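Local coordinates for uncharacterized protein (Xanthomonas campestris pv. campestris, PDB 3HIU) that is of unknown function but belongs to the DUF892 family of ferritin-like proteins, forms a helical bundle and binds a sodium ion in the crystal, at residues Pro36-Lys39 against Arg40-Gln44; Ala150-Val153 against Ala154-Arg158; Ala54-Gln57 against Arg58-Leu62. All coordinates share one frame; numbering follows the deposited sequence.

Contact 1 of 3, residues Pro36-Lys39 against Arg40-Gln44; sequences PELK and RRIEQ. With EDO (1,2-ethanediol), chain K; EDO (1,2-ethanediol), chain N.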
loop_
_atom_site.group_PDB
_atom_site.type_symbol
_atom_site.label_atom_id
_atom_site.label_comp_id
_atom_site.label_asym_id
_atom_site.label_seq_id
_atom_site.Cartn_x
_atom_site.Cartn_y
_atom_site.Cartn_z
ATOM N N PRO B 36 -19.659 -12.330 -3.279
ATOM C CA PRO B 36 -19.893 -12.193 -4.718
ATOM C C PRO B 36 -19.541 -10.790 -5.218
ATOM O O PRO B 36 -19.068 -10.646 -6.343
ATOM C CB PRO B 36 -21.403 -12.454 -4.854
ATOM C CG PRO B 36 -21.755 -13.271 -3.669
ATOM C CD PRO B 36 -20.858 -12.790 -2.559
ATOM N N GLU B 37 -19.770 -9.772 -4.396
ATOM C CA GLU B 37 -19.474 -8.412 -4.801
ATOM C C GLU B 37 -17.967 -8.286 -4.926
ATOM O O GLU B 37 -17.447 -7.929 -5.979
ATOM C CB GLU B 37 -20.002 -7.418 -3.773
ATOM C CG GLU B 37 -20.823 -6.285 -4.362
ATOM C CD GLU B 37 -22.195 -6.748 -4.825
ATOM O OE1 GLU B 37 -23.188 -6.463 -4.121
ATOM O OE2 GLU B 37 -22.279 -7.409 -5.883
ATOM N N LEU B 38 -17.271 -8.595 -3.839
ATOM C CA LEU B 38 -15.817 -8.559 -3.813
ATOM C C LEU B 38 -15.291 -9.203 -5.077
ATOM O O LEU B 38 -14.707 -8.537 -5.931
ATOM C CB LEU B 38 -15.303 -9.339 -2.610
ATOM C CG LEU B 38 -14.152 -8.806 -1.776
ATOM C CD1 LEU B 38 -13.563 -9.969 -1.012
ATOM C CD2 LEU B 38 -13.088 -8.096 -2.621
ATOM N N LYS B 39 -15.522 -10.507 -5.179
ATOM C CA LYS B 39 -15.042 -11.323 -6.286
ATOM C C LYS B 39 -15.399 -10.705 -7.634
ATOM O O LYS B 39 -14.547 -10.584 -8.525
ATOM C CB LYS B 39 -15.623 -12.739 -6.172
ATOM C CG LYS B 39 -15.319 -13.666 -7.334
ATOM C CD LYS B 39 -16.019 -14.999 -7.138
ATOM C CE LYS B 39 -15.276 -16.124 -7.840
ATOM N NZ LYS B 39 -15.833 -17.454 -7.469
ATOM N N ARG B 40 -16.664 -10.324 -7.776
ATOM C CA ARG B 40 -17.149 -9.659 -8.976
ATOM C C ARG B 40 -16.253 -8.452 -9.298
ATOM O O ARG B 40 -15.923 -8.201 -10.461
ATOM C CB ARG B 40 -18.598 -9.195 -8.769
ATOM C CG ARG B 40 -19.356 -8.856 -10.047
ATOM C CD ARG B 40 -20.245 -7.607 -9.897
ATOM N NE ARG B 40 -21.377 -7.788 -8.987
ATOM C CZ ARG B 40 -22.481 -7.048 -9.025
ATOM N NH1 ARG B 40 -22.605 -6.089 -9.937
ATOM N NH2 ARG B 40 -23.468 -7.271 -8.165
ATOM N N ARG B 41 -15.857 -7.711 -8.264
ATOM C CA ARG B 41 -15.071 -6.497 -8.460
ATOM C C ARG B 41 -13.657 -6.807 -8.966
ATOM O O ARG B 41 -13.191 -6.250 -9.958
ATOM C CB ARG B 41 -15.009 -5.670 -7.168
ATOM C CG ARG B 41 -14.890 -4.166 -7.426
ATOM C CD ARG B 41 -14.552 -3.901 -8.892
ATOM N NE ARG B 41 -13.999 -2.573 -9.149
ATOM C CZ ARG B 41 -13.268 -2.266 -10.218
ATOM N NH1 ARG B 41 -12.992 -3.190 -11.130
ATOM N NH2 ARG B 41 -12.804 -1.038 -10.376
ATOM N N ILE B 42 -12.974 -7.701 -8.275
ATOM C CA ILE B 42 -11.615 -8.038 -8.641
ATOM C C ILE B 42 -11.535 -8.538 -10.090
ATOM O O ILE B 42 -10.618 -8.170 -10.830
ATOM C CB ILE B 42 -11.050 -9.065 -7.669
ATOM C CG1 ILE B 42 -11.094 -8.497 -6.255
ATOM C CG2 ILE B 42 -9.636 -9.429 -8.051
ATOM C CD1 ILE B 42 -10.120 -7.360 -6.046
ATOM N N GLU B 43 -12.503 -9.358 -10.495
ATOM C CA GLU B 43 -12.562 -9.880 -11.871
ATOM C C GLU B 43 -12.557 -8.747 -12.900
ATOM O O GLU B 43 -11.807 -8.776 -13.876
ATOM C CB GLU B 43 -13.798 -10.783 -12.067
ATOM C CG GLU B 43 -13.601 -12.236 -11.616
ATOM C CD GLU B 43 -14.912 -13.007 -11.355
ATOM O OE1 GLU B 43 -16.010 -12.568 -11.779
ATOM O OE2 GLU B 43 -14.833 -14.076 -10.714
ATOM N N GLN B 44 -13.396 -7.745 -12.656
ATOM C CA GLN B 44 -13.474 -6.557 -13.496
ATOM C C GLN B 44 -12.155 -5.799 -13.533
ATOM O O GLN B 44 -11.823 -5.176 -14.545
ATOM C CB GLN B 44 -14.573 -5.633 -12.980
ATOM C CG GLN B 44 -14.637 -4.277 -13.663
ATOM C CD GLN B 44 -15.676 -3.373 -13.026
ATOM O OE1 GLN B 44 -16.427 -3.799 -12.145
ATOM N NE2 GLN B 44 -15.723 -2.119 -13.464
HETATM C C1 EDO K . -18.323 -8.046 -0.281
HETATM O O1 EDO K . -17.792 -7.241 -1.326
HETATM C C2 EDO K . -19.637 -8.650 -0.762
HETATM O O2 EDO K . -19.374 -9.508 -1.871
HETATM C C1 EDO N . -17.386 -15.616 -10.200
HETATM O O1 EDO N . -17.868 -14.601 -11.090
HETATM C C2 EDO N . -18.465 -16.646 -9.915
HETATM O O2 EDO N . -18.330 -17.020 -8.549
#

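Contact 2 of 3, residues Ala150-Val153 against Ala154-Arg158; sequences AIVV and AFLER. With EDO (1,2-ethanediol), chain L.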
loop_
_atom_site.group_PDB
_atom_site.type_symbol
_atom_site.label_atom_id
_atom_site.label_comp_id
_atom_site.label_asym_id
_atom_site.label_seq_id
_atom_site.Cartn_x
_atom_site.Cartn_y
_atom_site.Cartn_z
ATOM N N ALA B 150 -17.556 -4.709 6.074
ATOM C CA ALA B 150 -18.556 -5.790 6.010
ATOM C C ALA B 150 -17.875 -7.139 5.850
ATOM O O ALA B 150 -18.271 -8.127 6.479
ATOM C CB ALA B 150 -19.539 -5.567 4.859
ATOM N N ILE B 151 -16.837 -7.166 5.010
ATOM C CA ILE B 151 -16.088 -8.387 4.734
ATOM C C ILE B 151 -15.431 -8.914 5.993
ATOM O O ILE B 151 -15.431 -10.120 6.239
ATOM C CB ILE B 151 -15.010 -8.166 3.701
ATOM C CG1 ILE B 151 -15.645 -7.779 2.362
ATOM C CG2 ILE B 151 -14.185 -9.433 3.563
ATOM C CD1 ILE B 151 -14.651 -7.329 1.302
ATOM N N VAL B 152 -14.876 -8.003 6.789
ATOM C CA VAL B 152 -14.265 -8.367 8.064
ATOM C C VAL B 152 -15.292 -8.957 9.039
ATOM O O VAL B 152 -15.093 -10.037 9.609
ATOM C CB VAL B 152 -13.576 -7.159 8.714
ATOM C CG1 VAL B 152 -13.134 -7.509 10.121
ATOM C CG2 VAL B 152 -12.388 -6.726 7.880
ATOM N N VAL B 153 -16.395 -8.239 9.218
ATOM C CA VAL B 153 -17.435 -8.641 10.140
ATOM C C VAL B 153 -18.000 -10.003 9.770
ATOM O O VAL B 153 -18.028 -10.919 10.592
ATOM C CB VAL B 153 -18.551 -7.614 10.146
ATOM C CG1 VAL B 153 -19.755 -8.153 10.891
ATOM C CG2 VAL B 153 -18.037 -6.324 10.769
ATOM N N ALA B 154 -18.440 -10.133 8.525
ATOM C CA ALA B 154 -18.990 -11.397 8.054
ATOM C C ALA B 154 -17.995 -12.518 8.289
ATOM O O ALA B 154 -18.373 -13.636 8.625
ATOM C CB ALA B 154 -19.357 -11.310 6.588
ATOM N N PHE B 155 -16.716 -12.217 8.112
ATOM C CA PHE B 155 -15.704 -13.229 8.348
ATOM C C PHE B 155 -15.770 -13.672 9.806
ATOM O O PHE B 155 -15.777 -14.876 10.119
ATOM C CB PHE B 155 -14.301 -12.700 8.038
ATOM C CG PHE B 155 -13.218 -13.640 8.463
ATOM C CD1 PHE B 155 -12.758 -14.617 7.600
ATOM C CD2 PHE B 155 -12.696 -13.583 9.748
ATOM C CE1 PHE B 155 -11.782 -15.504 8.004
ATOM C CE2 PHE B 155 -11.722 -14.466 10.157
ATOM C CZ PHE B 155 -11.264 -15.430 9.286
ATOM N N LEU B 156 -15.818 -12.681 10.692
ATOM C CA LEU B 156 -15.807 -12.941 12.124
ATOM C C LEU B 156 -17.029 -13.761 12.547
ATOM O O LEU B 156 -16.880 -14.831 13.133
ATOM C CB LEU B 156 -15.716 -11.623 12.906
ATOM C CG LEU B 156 -14.416 -10.825 12.725
ATOM C CD1 LEU B 156 -14.479 -9.461 13.413
ATOM C CD2 LEU B 156 -13.215 -11.628 13.219
ATOM N N GLU B 157 -18.224 -13.258 12.223
ATOM C CA GLU B 157 -19.487 -13.903 12.572
ATOM C C GLU B 157 -19.572 -15.317 12.034
ATOM O O GLU B 157 -20.118 -16.204 12.685
ATOM C CB GLU B 157 -20.652 -13.085 12.031
ATOM C CG GLU B 157 -20.731 -11.695 12.632
ATOM C CD GLU B 157 -21.787 -10.828 11.969
ATOM O OE1 GLU B 157 -22.038 -11.007 10.757
ATOM O OE2 GLU B 157 -22.361 -9.962 12.666
ATOM N N ARG B 158 -19.031 -15.511 10.836
ATOM C CA ARG B 158 -18.976 -16.820 10.187
ATOM C C ARG B 158 -18.003 -17.760 10.908
ATOM O O ARG B 158 -18.329 -18.920 11.176
ATOM C CB ARG B 158 -18.567 -16.640 8.720
ATOM C CG ARG B 158 -18.723 -17.854 7.827
ATOM C CD ARG B 158 -18.463 -17.488 6.345
ATOM N NE ARG B 158 -19.669 -17.028 5.659
ATOM C CZ ARG B 158 -19.836 -15.828 5.105
ATOM N NH1 ARG B 158 -18.852 -14.929 5.121
ATOM N NH2 ARG B 158 -20.996 -15.537 4.512
HETATM C C1 EDO L . -23.700 -9.053 8.359
HETATM O O1 EDO L . -22.725 -10.056 8.677
HETATM C C2 EDO L . -24.574 -8.749 9.567
HETATM O O2 EDO L . -23.805 -8.937 10.761
#

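Contact 3 of 3, residues Ala54-Gln57 against Arg58-Leu62; sequences AGVQ and RCLEL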
loop_
_atom_site.group_PDB
_atom_site.type_symbol
_atom_site.label_atom_id
_atom_site.label_comp_id
_atom_site.label_asym_id
_atom_site.label_seq_id
_atom_site.Cartn_x
_atom_site.Cartn_y
_atom_site.Cartn_z
ATOM N N ALA B 54 -1.057 -2.591 -21.151
ATOM C CA ALA B 54 -1.128 -2.493 -22.602
ATOM C C ALA B 54 -1.115 -1.027 -23.000
ATOM O O ALA B 54 -0.649 -0.665 -24.077
ATOM C CB ALA B 54 -2.370 -3.168 -23.123
ATOM N N GLY B 55 -1.643 -0.179 -22.126
ATOM C CA GLY B 55 -1.564 1.254 -22.336
ATOM C C GLY B 55 -0.162 1.728 -22.014
ATOM O O GLY B 55 0.411 2.564 -22.711
ATOM N N VAL B 56 0.398 1.182 -20.946
ATOM C CA VAL B 56 1.752 1.502 -20.581
ATOM C C VAL B 56 2.677 1.103 -21.725
ATOM O O VAL B 56 3.599 1.845 -22.084
ATOM C CB VAL B 56 2.161 0.781 -19.279
ATOM C CG1 VAL B 56 3.605 1.059 -18.958
ATOM C CG2 VAL B 56 1.293 1.227 -18.135
ATOM N N GLN B 57 2.424 -0.059 -22.323
ATOM C CA GLN B 57 3.338 -0.587 -23.344
ATOM C C GLN B 57 3.313 0.256 -24.603
ATOM O O GLN B 57 4.342 0.433 -25.256
ATOM C CB GLN B 57 3.018 -2.031 -23.712
ATOM C CG GLN B 57 3.469 -2.381 -25.115
ATOM C CD GLN B 57 3.642 -3.863 -25.328
ATOM O OE1 GLN B 57 3.352 -4.668 -24.444
ATOM N NE2 GLN B 57 4.125 -4.237 -26.507
ATOM N N ARG B 58 2.133 0.760 -24.951
ATOM C CA ARG B 58 2.028 1.725 -26.028
ATOM C C ARG B 58 2.914 2.938 -25.737
ATOM O O ARG B 58 3.484 3.544 -26.656
ATOM C CB ARG B 58 0.580 2.149 -26.221
ATOM C CG ARG B 58 -0.307 1.025 -26.708
ATOM C CD ARG B 58 -1.453 1.558 -27.560
ATOM N NE ARG B 58 -1.991 2.806 -27.019
ATOM C CZ ARG B 58 -3.089 2.896 -26.270
ATOM N NH1 ARG B 58 -3.493 4.080 -25.824
ATOM N NH2 ARG B 58 -3.787 1.807 -25.971
ATOM N N CYS B 59 3.036 3.275 -24.455
ATOM C CA CYS B 59 3.877 4.389 -24.028
ATOM C C CYS B 59 5.363 4.036 -24.068
ATOM O O CYS B 59 6.212 4.899 -24.281
ATOM C CB CYS B 59 3.483 4.851 -22.622
ATOM S SG CYS B 59 1.911 5.744 -22.526
ATOM N N LEU B 60 5.677 2.763 -23.867
ATOM C CA LEU B 60 7.062 2.310 -23.954
ATOM C C LEU B 60 7.486 2.139 -25.416
ATOM O O LEU B 60 8.640 2.383 -25.775
ATOM C CB LEU B 60 7.264 1.007 -23.167
ATOM C CG LEU B 60 7.537 1.128 -21.661
ATOM C CD1 LEU B 60 7.371 -0.223 -20.953
ATOM C CD2 LEU B 60 8.927 1.723 -21.401
ATOM N N GLU B 61 6.545 1.727 -26.258
ATOM C CA GLU B 61 6.803 1.611 -27.686
ATOM C C GLU B 61 6.981 2.990 -28.324
ATOM O O GLU B 61 7.841 3.178 -29.180
ATOM C CB GLU B 61 5.691 0.804 -28.364
ATOM C CG GLU B 61 5.734 -0.669 -27.980
ATOM C CD GLU B 61 4.485 -1.444 -28.359
ATOM O OE1 GLU B 61 3.398 -0.837 -28.443
ATOM O OE2 GLU B 61 4.592 -2.670 -28.559
ATOM N N LEU B 62 6.181 3.954 -27.886
ATOM C CA LEU B 62 6.309 5.330 -28.356
ATOM C C LEU B 62 7.688 5.966 -28.102
ATOM O O LEU B 62 8.251 6.607 -28.993
ATOM C CB LEU B 62 5.220 6.216 -27.737
ATOM C CG LEU B 62 5.501 7.725 -27.793
ATOM C CD1 LEU B 62 5.454 8.228 -29.244
ATOM C CD2 LEU B 62 4.561 8.534 -26.895
#

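Contact 1 of 3, residues Pro36-Lys39 against Arg40-Gln44
Glu37 OE2 approaches the Arg40 guanidinium obliquely. The carboxylate and guanidinium planes stand 80° apart. Glu37 OE2 carries the contact, 2.6 Å from Arg40 NH2, in a salt bridge between residues three apart in the helix. Glu37 OE1 stays 4.1 Å from Arg40 NH2. The two side chains run side by side and point the same way, on the exposed side of the helix. Arg40 reaches back because its chain bends at chi2 and again at chi3 (-68°). The Arg41 guanidinium has Gln44 NE2 over one face, offset toward the rim. Its NH1 forms a salt bridge with Glu48, which also accepts a hydrogen bond from Gln44 NE2.

These are the first two and a half turns of helix 36-62, one of the long helices of a ferritin-like bundle. Arg41 N bonds to Glu37 O at 2.8 Å, Ile42 N to Leu38 O at 3.0 Å and Glu43 N to Lys39 O at 3.1 Å. The buried side carries Leu38 and Ile42, where CD2 of Leu38 lies 4.2 Å from CG1 of Ile42. Both pack against helix 124-159, through Ile151 and Met140 respectively. On the outer side Lys39 CG passes 3.4 Å from Glu43 OE2. A 1,2-ethanediol, probably from the crystallisation liquor, links their ends: Lys39 NZ donates to its O2, and its O1 donates to Glu43 OE1.

Contact 2 of 3, residues Ala150-Val153 against Ala154-Arg158
Val153 sets CG1 opposite its backbone N (chi1 169°), while Glu157 turns CG away from its own carbonyl carbon (chi1 -63°) and then runs extended. The two side chains therefore lie alongside each other, and Val153 CG1 touches Glu157 CD at 3.5 Å. The methyl group packs on the carboxylate carbon. Beyond it, Glu157 OE1 takes a hydrogen bond from a 1,2-ethanediol, probably from the crystallisation liquor. The bond from O2 of the diol to Glu157 OE1 is 2.7 Å; O1 of the diol lies too close to the same oxygen for its bond to be trusted.

Val152 and Leu156 repeat the side-by-side arrangement on the buried side. Here Val152 CG1 meets Leu156 CD1 at 4.1 Å. Val116 of the second subunit packs on both side chains, and also on Val153.

Ala154 N bonds to Ala150 O at 2.9 Å, Phe155 N to Ile151 O at 3.1 Å and Glu157 N to Val153 O at 2.9 Å. The side chains of Ile151 and Phe155 both touch Tyr35. The pattern is that of regular alpha-helix i to i+4 packing, here near the end of helix 124-159, where this ferritin-like chain meets its dimer partner.

Contact 3 of 3, residues Ala54-Gln57 against Arg58-Leu62
Arg58 lays its guanidinium over Gly55, whose CA sits 4.3 Å above one face of the group, toward the rim. Arg58 CB and CG already run back toward Ala54, and the bend at chi3 (-39°) helps set the guanidinium over Gly55. The CG comes close to Ala54 O, and Arg58 N bonds to the same oxygen at 3.2 Å.

Cys59 is buried. Its N bonds to Gly55 O at 3.2 Å and makes a weak second bond to Val56 O. The side chain packs on Leu11 of helix 2-28 and on Val126 and Ile129 of helix 124-159.

Leu60 N bonds to Val56 O at 2.9 Å. The side chains only approach each other, Val56 CG1 lying 4.5 Å from Leu60 CD1.

Glu61 N bonds to Gln57 O at 2.7 Å, and the side chains add a second link. Gln57 NE2 donates to Glu61 OE2 at 2.6 Å, nearly straight at 167°. The carboxylate oxygen lies in the Gln57 amide plane, but the donor comes from above the carboxylate plane.

This i to i+4 glutamine-glutamate pair lies along the last turns of helix 36-62, whose inner side packs between helices 2-28 and 124-159, as in a ferritin-like helical bundle.

Overall arrangement
All three contacts are local helical turns, each with a buried side and an exposed side. Contacts 1 and 3 lie near opposite ends of helix 36-62, with centres 27 Å apart. Contact 2 is on helix 124-159. It touches contact 1 where Leu38 CG packs on Ile151 CD1 at 3.5 Å, but its centre is 41 Å from that of contact 3, across the chain's centre. The outer sides differ in chemistry: a salt bridge in contact 1, a glutamine-glutamate hydrogen bond in contact 3, and a valine beside a glutamate in contact 2. Contact 2 also meets the second subunit, whereas contacts 1 and 3 pack within their own chain.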